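Local coordinates for Lmo1076 protein (Listeria monocytogenes serovar 1/2a, PDB 3FI7), which is a virulence-associated autolysin that hydrolyses peptidoglycan as an N-acetylglucosaminidase of family GH73, this chain being its catalytic domain, at residues A[47-52]-A[126-131]; A[137-142]-A[153-158]. All coordinates share one frame; numbering follows the deposited sequence.

The two contacts follow one another along the chain and lie on the same side of the molecule's centre, their own centres about 10 Å apart. Contact 1 fastens the turn between helices 29-47 and 52-63 to the end of helix 116-129; contact 2 fastens the following loop to helix 149-156. They meet directly: Leu-127 O of contact 1 lies 2.9 Å from Trp-142 NE1 of contact 2, a probable hydrogen bond, while the guanidinium of Arg-128 makes a cation-pi contact with the Trp-142 indole. Both contacts belong to the packing of the glucosaminidase domain, and neither includes a bound ligand.

Contact 1 (A[47-52]-A[126-131])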
loop_
_atom_site.group_PDB
_atom_site.type_symbol
_atom_site.label_atom_id
_atom_site.label_comp_id
_atom_site.label_asym_id
_atom_site.label_seq_id
_atom_site.Cartn_x
_atom_site.Cartn_y
_atom_site.Cartn_z
ATOM N N LYS A 47 2.233 -5.606 -14.445
ATOM C CA LYS A 47 1.511 -6.810 -14.836
ATOM C C LYS A 47 -0.018 -6.631 -14.802
ATOM O O LYS A 47 -0.725 -7.169 -15.646
ATOM C CB LYS A 47 1.939 -7.968 -13.939
ATOM C CG LYS A 47 1.153 -9.242 -14.118
ATOM C CD LYS A 47 1.701 -10.312 -13.191
ATOM C CE LYS A 47 0.838 -11.554 -13.198
ATOM N NZ LYS A 47 1.370 -12.559 -12.232
ATOM N N TYR A 48 -0.520 -5.867 -13.834
ATOM C CA TYR A 48 -1.961 -5.645 -13.694
ATOM C C TYR A 48 -2.413 -4.247 -14.128
ATOM O O TYR A 48 -3.561 -3.868 -13.893
ATOM C CB TYR A 48 -2.402 -5.898 -12.249
ATOM C CG TYR A 48 -2.243 -7.332 -11.810
ATOM C CD1 TYR A 48 -3.273 -8.249 -11.980
ATOM C CD2 TYR A 48 -1.062 -7.772 -11.235
ATOM C CE1 TYR A 48 -3.130 -9.563 -11.583
ATOM C CE2 TYR A 48 -0.908 -9.083 -10.839
ATOM C CZ TYR A 48 -1.944 -9.976 -11.013
ATOM O OH TYR A 48 -1.791 -11.287 -10.614
ATOM N N ASN A 49 -1.511 -3.496 -14.759
ATOM C CA ASN A 49 -1.773 -2.118 -15.211
ATOM C C ASN A 49 -2.461 -1.195 -14.183
ATOM O O ASN A 49 -3.541 -0.662 -14.430
ATOM C CB ASN A 49 -2.518 -2.106 -16.556
ATOM C CG ASN A 49 -2.310 -0.803 -17.327
ATOM O OD1 ASN A 49 -1.248 -0.183 -17.243
ATOM N ND2 ASN A 49 -3.328 -0.381 -18.074
ATOM N N LEU A 50 -1.814 -1.014 -13.034
ATOM C CA LEU A 50 -2.295 -0.135 -11.971
ATOM C C LEU A 50 -1.207 0.890 -11.634
ATOM O O LEU A 50 -0.085 0.780 -12.128
ATOM C CB LEU A 50 -2.604 -0.962 -10.728
ATOM C CG LEU A 50 -3.527 -2.170 -10.894
ATOM C CD1 LEU A 50 -3.609 -2.953 -9.590
ATOM C CD2 LEU A 50 -4.905 -1.716 -11.325
ATOM N N TYR A 51 -1.526 1.880 -10.801
ATOM C CA TYR A 51 -0.497 2.821 -10.319
ATOM C C TYR A 51 0.266 2.265 -9.116
ATOM O O TYR A 51 -0.329 1.994 -8.069
ATOM C CB TYR A 51 -1.107 4.169 -9.909
ATOM C CG TYR A 51 -1.504 5.076 -11.047
ATOM C CD1 TYR A 51 -0.560 5.861 -11.691
ATOM C CD2 TYR A 51 -2.836 5.161 -11.468
ATOM C CE1 TYR A 51 -0.920 6.703 -12.735
ATOM C CE2 TYR A 51 -3.208 5.995 -12.507
ATOM C CZ TYR A 51 -2.242 6.763 -13.143
ATOM O OH TYR A 51 -2.595 7.602 -14.180
ATOM N N PRO A 52 1.590 2.112 -9.252
ATOM C CA PRO A 52 2.439 1.698 -8.127
ATOM C C PRO A 52 2.352 2.699 -6.971
ATOM O O PRO A 52 2.434 2.320 -5.798
ATOM C CB PRO A 52 3.857 1.731 -8.717
ATOM C CG PRO A 52 3.688 1.677 -10.170
ATOM C CD PRO A 52 2.355 2.293 -10.497
ATOM N N LYS A 126 -7.342 -7.910 -6.519
ATOM C CA LYS A 126 -8.577 -7.311 -6.044
ATOM C C LYS A 126 -9.007 -6.134 -6.929
ATOM O O LYS A 126 -10.146 -6.092 -7.394
ATOM C CB LYS A 126 -8.414 -6.872 -4.588
ATOM C CG LYS A 126 -9.703 -6.483 -3.882
ATOM C CD LYS A 126 -9.451 -6.293 -2.382
ATOM C CE LYS A 126 -10.737 -5.976 -1.622
ATOM N NZ LYS A 126 -10.503 -5.793 -0.157
ATOM N N LEU A 127 -8.097 -5.193 -7.169
ATOM C CA LEU A 127 -8.406 -4.025 -7.995
ATOM C C LEU A 127 -8.683 -4.376 -9.449
ATOM O O LEU A 127 -9.633 -3.866 -10.046
ATOM C CB LEU A 127 -7.287 -2.977 -7.929
ATOM C CG LEU A 127 -7.114 -2.309 -6.557
ATOM C CD1 LEU A 127 -6.228 -1.071 -6.641
ATOM C CD2 LEU A 127 -8.457 -1.953 -5.974
ATOM N N ARG A 128 -7.839 -5.230 -10.022
ATOM C CA ARG A 128 -7.944 -5.556 -11.438
ATOM C C ARG A 128 -9.083 -6.538 -11.718
ATOM O O ARG A 128 -9.875 -6.319 -12.632
ATOM C CB ARG A 128 -6.614 -6.094 -11.980
ATOM C CG ARG A 128 -6.714 -6.761 -13.362
ATOM C CD ARG A 128 -7.253 -5.802 -14.426
ATOM N NE ARG A 128 -6.442 -4.590 -14.530
ATOM C CZ ARG A 128 -6.707 -3.575 -15.348
ATOM N NH1 ARG A 128 -7.771 -3.611 -16.143
ATOM N NH2 ARG A 128 -5.907 -2.520 -15.376
ATOM N N ASN A 129 -9.176 -7.608 -10.929
ATOM C CA ASN A 129 -10.212 -8.618 -11.157
ATOM C C ASN A 129 -11.545 -8.291 -10.503
ATOM O O ASN A 129 -12.579 -8.819 -10.905
ATOM C CB ASN A 129 -9.748 -10.006 -10.709
ATOM C CG ASN A 129 -8.498 -10.460 -11.429
ATOM O OD1 ASN A 129 -8.239 -10.057 -12.563
ATOM N ND2 ASN A 129 -7.707 -11.297 -10.767
ATOM N N GLY A 130 -11.516 -7.435 -9.488
ATOM C CA GLY A 130 -12.727 -7.025 -8.799
ATOM C C GLY A 130 -13.288 -8.053 -7.836
ATOM O O GLY A 130 -12.825 -9.190 -7.785
ATOM N N PRO A 131 -14.289 -7.647 -7.046
ATOM C CA PRO A 131 -15.034 -8.578 -6.193
ATOM C C PRO A 131 -15.870 -9.498 -7.072
ATOM O O PRO A 131 -16.062 -9.207 -8.251
ATOM C CB PRO A 131 -15.947 -7.648 -5.382
ATOM C CG PRO A 131 -16.068 -6.414 -6.237
ATOM C CD PRO A 131 -14.690 -6.251 -6.807
#
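Leu-127 opens the contact with its CB, which lies 4.0 Å from CD1 of Leu-50. Both leucines are buried, and their side chains pass each other at a slant. Leu-50 also packs on Ala-124 one turn earlier in helix 116-129.

Arg-128, the next residue, carries the polar half. Its CG stands anti to the backbone N (chi1 167°), and bends at chi2 and chi3 then place CD and NE so that the guanidinium lies beside the 47-52 turn. There the guanidinium grips a single carbonyl oxygen side-on: NE is 3.0 Å from Tyr-48 O and NH2 is 3.1 Å from the same atom. Both donors reach that oxygen from one face of the peptide plane, and neither bond is straight, with N-H...O angles of 144° and 140°. NH2 adds a weak bond to Asn-49 O at 3.2 Å. CB and CG of Arg-128 meanwhile pack against CD1 of Tyr-48, CG lying in the plane of the ring at its edge. The hydroxyl of Tyr-48 is hydrogen-bonded to Glu-121. On the guanidinium, NH1 forms a salt bridge with Glu-144, which probably offsets the positive charge.

The turn gripped here is a Schellman motif, with Asn-49 at positive phi as its C-prime residue, closing helix 29-47. An arginine from another helix taking the carbonyls just past a helix C-terminus is probably favoured by the helix dipole, and ties two helices of this lysozyme-clan glucosaminidase domain together.

Contact 2 (A[137-142]-A[153-158]); sequences YYKGAW and TAWLQG
Gly-140, in the short 3-10 turn within the loop 137-142, has its CA 5.3 Å from the CA of Trp-155 near the end of helix 149-156, a close approach that uses the absence of a side chain on the glycine. The indole of Trp-155, its CG anti to the backbone N (chi1 -164°), reaches out from the helix and lays one face on the glycine backbone. Gly-140 CA sits 3.4 Å from the centroid of the five-membered ring and only 16° off its normal, a CH-pi contact. Gly-140 N lies over the same face, displaced toward the rim; although near NE1, it makes no hydrogen bond with it, both being donors. The N-H of NE1 instead points outward in the ring plane to Tyr-137 O, at 3.0 Å and nearly straight (163°). Face contact and edge bond together fix the rotation of the indole. At the six-membered ring, CG and CE of the extended Lys-139 chain each come to 4.0 Å from CZ2. Arg-159 adds a cation-pi contact to the same indole.

One residue further along the helix, Leu-156 supplies a buried apolar patch through CD2 alone, which touches CD1 of Tyr-138 at 3.9 Å and CB of Ala-141 at 4.0 Å. The Tyr-138 and Leu-156 side chains cross at about a right angle. Leu-156 also packs on Leu-127, Val-54 and Leu-170, which joins the patch to helices 116-129, 52-63 and 166-176.

A tryptophan laid flat on a glycine of a 3-10 turn, with its indole N-H bonded to a backbone carbonyl, thus pins the loop between helices 116-129 and 149-156 onto the helical body of the glucosaminidase domain.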
loop_
_atom_site.group_PDB
_atom_site.type_symbol
_atom_site.label_atom_id
_atom_site.label_comp_id
_atom_site.label_asym_id
_atom_site.label_seq_id
_atom_site.Cartn_x
_atom_site.Cartn_y
_atom_site.Cartn_z
ATOM N N TYR A 137 -15.703 -3.313 -10.778
ATOM C CA TYR A 137 -15.930 -2.421 -9.647
ATOM C C TYR A 137 -14.859 -1.339 -9.457
ATOM O O TYR A 137 -15.181 -0.190 -9.131
ATOM C CB TYR A 137 -16.049 -3.236 -8.365
ATOM C CG TYR A 137 -16.605 -2.460 -7.198
ATOM C CD1 TYR A 137 -17.807 -1.770 -7.308
ATOM C CD2 TYR A 137 -15.942 -2.431 -5.981
ATOM C CE1 TYR A 137 -18.328 -1.068 -6.243
ATOM C CE2 TYR A 137 -16.459 -1.741 -4.907
ATOM C CZ TYR A 137 -17.653 -1.060 -5.043
ATOM O OH TYR A 137 -18.161 -0.362 -3.978
ATOM N N TYR A 138 -13.590 -1.693 -9.641
ATOM C CA TYR A 138 -12.525 -0.713 -9.414
ATOM C C TYR A 138 -11.980 -0.086 -10.704
ATOM O O TYR A 138 -10.862 0.434 -10.719
ATOM C CB TYR A 138 -11.383 -1.327 -8.591
ATOM C CG TYR A 138 -11.786 -1.746 -7.191
ATOM C CD1 TYR A 138 -12.016 -0.798 -6.205
ATOM C CD2 TYR A 138 -11.919 -3.089 -6.853
ATOM C CE1 TYR A 138 -12.376 -1.167 -4.918
ATOM C CE2 TYR A 138 -12.281 -3.473 -5.563
ATOM C CZ TYR A 138 -12.511 -2.504 -4.604
ATOM O OH TYR A 138 -12.872 -2.860 -3.326
ATOM N N LYS A 139 -12.772 -0.123 -11.773
ATOM C CA LYS A 139 -12.318 0.318 -13.101
ATOM C C LYS A 139 -11.709 1.726 -13.135
ATOM O O LYS A 139 -10.813 1.993 -13.934
ATOM C CB LYS A 139 -13.454 0.234 -14.116
ATOM C CG LYS A 139 -14.641 1.120 -13.775
ATOM C CD LYS A 139 -15.763 0.957 -14.791
ATOM C CE LYS A 139 -17.059 1.573 -14.277
ATOM N NZ LYS A 139 -18.192 1.381 -15.227
ATOM N N GLY A 140 -12.188 2.618 -12.273
ATOM C CA GLY A 140 -11.658 3.969 -12.218
ATOM C C GLY A 140 -10.234 4.041 -11.683
ATOM O O GLY A 140 -9.581 5.079 -11.781
ATOM N N ALA A 141 -9.748 2.945 -11.105
ATOM C CA ALA A 141 -8.374 2.901 -10.604
ATOM C C ALA A 141 -7.467 2.158 -11.575
ATOM O O ALA A 141 -6.264 2.053 -11.350
ATOM C CB ALA A 141 -8.315 2.264 -9.218
ATOM N N TRP A 142 -8.045 1.626 -12.651
ATOM C CA TRP A 142 -7.230 1.006 -13.687
ATOM C C TRP A 142 -6.484 2.102 -14.421
ATOM O O TRP A 142 -7.037 3.160 -14.714
ATOM C CB TRP A 142 -8.066 0.188 -14.682
ATOM C CG TRP A 142 -8.845 -0.926 -14.069
ATOM C CD1 TRP A 142 -8.670 -1.472 -12.824
ATOM C CD2 TRP A 142 -9.911 -1.660 -14.684
ATOM N NE1 TRP A 142 -9.575 -2.489 -12.624
ATOM C CE2 TRP A 142 -10.348 -2.626 -13.749
ATOM C CE3 TRP A 142 -10.545 -1.591 -15.932
ATOM C CZ2 TRP A 142 -11.392 -3.516 -14.024
ATOM C CZ3 TRP A 142 -11.583 -2.476 -16.206
ATOM C CH2 TRP A 142 -11.997 -3.425 -15.253
ATOM N N THR A 153 -7.259 7.379 -6.943
ATOM C CA THR A 153 -7.535 7.441 -5.511
ATOM C C THR A 153 -8.989 7.872 -5.289
ATOM O O THR A 153 -9.684 7.317 -4.435
ATOM C CB THR A 153 -6.564 8.371 -4.743
ATOM O OG1 THR A 153 -6.683 9.711 -5.233
ATOM C CG2 THR A 153 -5.111 7.898 -4.895
ATOM N N ALA A 154 -9.442 8.849 -6.070
ATOM C CA ALA A 154 -10.831 9.297 -6.004
ATOM C C ALA A 154 -11.780 8.132 -6.271
ATOM O O ALA A 154 -12.839 8.050 -5.672
ATOM C CB ALA A 154 -11.095 10.439 -6.996
ATOM N N TRP A 155 -11.393 7.222 -7.158
ATOM C CA TRP A 155 -12.236 6.060 -7.424
ATOM C C TRP A 155 -12.289 5.079 -6.243
ATOM O O TRP A 155 -13.328 4.481 -5.973
ATOM C CB TRP A 155 -11.818 5.341 -8.713
ATOM C CG TRP A 155 -12.877 4.395 -9.204
ATOM C CD1 TRP A 155 -12.935 3.045 -8.998
ATOM C CD2 TRP A 155 -14.044 4.734 -9.966
ATOM N NE1 TRP A 155 -14.059 2.525 -9.588
ATOM C CE2 TRP A 155 -14.761 3.538 -10.186
ATOM C CE3 TRP A 155 -14.551 5.932 -10.485
ATOM C CZ2 TRP A 155 -15.959 3.503 -10.909
ATOM C CZ3 TRP A 155 -15.747 5.896 -11.200
ATOM C CH2 TRP A 155 -16.437 4.688 -11.405
ATOM N N LEU A 156 -11.172 4.916 -5.542
ATOM C CA LEU A 156 -11.114 4.001 -4.405
ATOM C C LEU A 156 -11.962 4.487 -3.228
ATOM O O LEU A 156 -12.499 3.687 -2.464
ATOM C CB LEU A 156 -9.664 3.787 -3.956
ATOM C CG LEU A 156 -8.723 3.147 -4.986
ATOM C CD1 LEU A 156 -7.302 3.093 -4.449
ATOM C CD2 LEU A 156 -9.201 1.751 -5.350
ATOM N N GLN A 157 -12.076 5.799 -3.074
ATOM C CA GLN A 157 -12.843 6.349 -1.968
ATOM C C GLN A 157 -14.312 5.964 -2.132
ATOM O O GLN A 157 -14.878 6.108 -3.210
ATOM C CB GLN A 157 -12.692 7.869 -1.906
ATOM C CG GLN A 157 -13.501 8.524 -0.791
ATOM C CD GLN A 157 -13.132 9.977 -0.582
ATOM O OE1 GLN A 157 -11.964 10.308 -0.356
ATOM N NE2 GLN A 157 -14.128 10.856 -0.650
ATOM N N GLY A 158 -14.918 5.463 -1.062
ATOM C CA GLY A 158 -16.292 5.000 -1.115
ATOM C C GLY A 158 -16.424 3.589 -1.667
ATOM O O GLY A 158 -17.471 2.964 -1.538
#